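Ferric iron-binding protein HitA (Pseudomonas aeruginosa PAO1, PDB 6IWF) binds ferric iron, probably as the periplasmic solute-binding component of an iron-uptake system, and has been linked to gallium internalization. Local coordinates at residues H237-E240 / A241-V245. Numbering follows the deposited sequence.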
loop_
_atom_site.group_PDB
_atom_site.type_symbol
_atom_site.label_atom_id
_atom_site.label_comp_id
_atom_site.label_asym_id
_atom_site.label_seq_id
_atom_site.Cartn_x
_atom_site.Cartn_y
_atom_site.Cartn_z
ATOM N N HIS A 237 8.078 -0.488 -26.053
ATOM C CA HIS A 237 8.486 0.906 -25.906
ATOM C C HIS A 237 9.437 1.041 -24.720
ATOM O O HIS A 237 9.161 1.789 -23.773
ATOM C CB HIS A 237 7.259 1.797 -25.728
ATOM C CG HIS A 237 6.193 1.562 -26.746
ATOM N ND1 HIS A 237 6.373 1.838 -28.087
ATOM C CD2 HIS A 237 4.941 1.059 -26.627
ATOM C CE1 HIS A 237 5.272 1.526 -28.748
ATOM N NE2 HIS A 237 4.388 1.054 -27.887
ATOM N N PRO A 238 10.568 0.320 -24.732
ATOM C CA PRO A 238 11.410 0.292 -23.523
ATOM C C PRO A 238 11.924 1.659 -23.106
ATOM O O PRO A 238 11.883 1.982 -21.912
ATOM C CB PRO A 238 12.557 -0.661 -23.907
ATOM C CG PRO A 238 12.594 -0.642 -25.403
ATOM C CD PRO A 238 11.162 -0.466 -25.834
ATOM N N ARG A 239 12.394 2.486 -24.049
ATOM C CA ARG A 239 12.908 3.800 -23.667
ATOM C C ARG A 239 11.822 4.649 -23.022
ATOM O O ARG A 239 12.056 5.293 -21.992
ATOM C CB ARG A 239 13.488 4.524 -24.886
ATOM C CG ARG A 239 14.079 5.888 -24.571
ATOM C CD ARG A 239 14.539 6.580 -25.855
ATOM N NE ARG A 239 15.112 7.898 -25.600
ATOM C CZ ARG A 239 14.456 9.045 -25.767
ATOM N NH1 ARG A 239 13.200 9.044 -26.189
ATOM N NH2 ARG A 239 15.064 10.198 -25.510
ATOM N N GLU A 240 10.625 4.636 -23.601
ATOM C CA GLU A 240 9.534 5.474 -23.115
ATOM C C GLU A 240 9.009 4.975 -21.776
ATOM O O GLU A 240 8.660 5.773 -20.891
ATOM C CB GLU A 240 8.422 5.494 -24.156
ATOM C CG GLU A 240 8.862 6.037 -25.524
ATOM C CD GLU A 240 9.362 4.971 -26.513
ATOM O OE1 GLU A 240 9.973 3.954 -26.099
ATOM O OE2 GLU A 240 9.152 5.170 -27.736
ATOM N N ALA A 241 8.954 3.653 -21.608
ATOM C CA ALA A 241 8.519 3.093 -20.331
ATOM C C ALA A 241 9.491 3.446 -19.214
ATOM O O ALA A 241 9.072 3.809 -18.107
ATOM C CB ALA A 241 8.369 1.576 -20.461
ATOM N N GLN A 242 10.799 3.335 -19.478
ATOM C CA GLN A 242 11.781 3.753 -18.485
ATOM C C GLN A 242 11.627 5.232 -18.162
ATOM O O GLN A 242 11.755 5.642 -17.004
ATOM C CB GLN A 242 13.199 3.469 -18.974
ATOM C CG GLN A 242 13.503 1.991 -19.174
ATOM C CD GLN A 242 13.970 1.293 -17.901
ATOM O OE1 GLN A 242 14.303 1.931 -16.895
ATOM N NE2 GLN A 242 14.007 -0.028 -17.951
ATOM N N GLN A 243 11.352 6.044 -19.180
ATOM C CA GLN A 243 11.121 7.467 -18.949
ATOM C C GLN A 243 9.929 7.687 -18.028
ATOM O O GLN A 243 9.954 8.575 -17.161
ATOM C CB GLN A 243 10.889 8.155 -20.293
ATOM C CG GLN A 243 10.790 9.643 -20.253
ATOM C CD GLN A 243 10.741 10.213 -21.654
ATOM O OE1 GLN A 243 11.132 9.547 -22.613
ATOM N NE2 GLN A 243 10.244 11.443 -21.783
ATOM N N PHE A 244 8.868 6.903 -18.218
ATOM C CA PHE A 244 7.673 7.058 -17.399
ATOM C C PHE A 244 7.958 6.760 -15.930
ATOM O O PHE A 244 7.559 7.527 -15.046
ATOM C CB PHE A 244 6.555 6.160 -17.923
ATOM C CG PHE A 244 5.264 6.348 -17.203
ATOM C CD1 PHE A 244 4.983 5.629 -16.037
ATOM C CD2 PHE A 244 4.338 7.278 -17.653
ATOM C CE1 PHE A 244 3.790 5.830 -15.351
ATOM C CE2 PHE A 244 3.145 7.477 -16.974
ATOM C CZ PHE A 244 2.869 6.747 -15.828
ATOM N N VAL A 245 8.629 5.640 -15.646
ATOM C CA VAL A 245 8.888 5.289 -14.248
ATOM C C VAL A 245 9.823 6.312 -13.614
ATOM O O VAL A 245 9.624 6.727 -12.466
ATOM C CB VAL A 245 9.441 3.856 -14.123
ATOM C CG1 VAL A 245 9.854 3.588 -12.688
ATOM C CG2 VAL A 245 8.371 2.856 -14.520
#
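A241 N donates to H237 O at 2.9 Å, close to straight at the hydrogen (163°), and this bond closes the first turn of helix 238-248. H237 sits at the N-cap position, and P238, which has no N-H to offer, follows it as the first helical residue. The next three bonds repeat the i+4 to i pattern: Q242 N to P238 O, Q243 N to R239 O at 3.0 Å, and F244 N to E240 O at 2.9 Å. Side chains on the outer face add little to this. R239 is extended as far as NE, and Q243 runs out likewise with CG anti to its backbone N (chi1 -173°); the amide oxygen OE1 of Q243 lies over one face of the guanidinium, 4.2 Å from R239 NH1, with the two planes 79° apart. Q242 CG stands beside its own backbone N, 3.2 Å from P238 O; a bend at chi2 then turns the amide away, where NE2 gives a hydrogen bond to K76 O and OE1 accepts one from E78 N. The inward flank carries A241 and F244, packed on V56 of strand 56-59; the F244 ring also meets F23 of helix 13-27 edge-to-face. The arrangement is a proline-started helix N-terminus with H237 in the N-cap position, laid against parallel strands 4-9 and 56-59 in the alpha/beta architecture of periplasmic solute-binding proteins, away from the iron site.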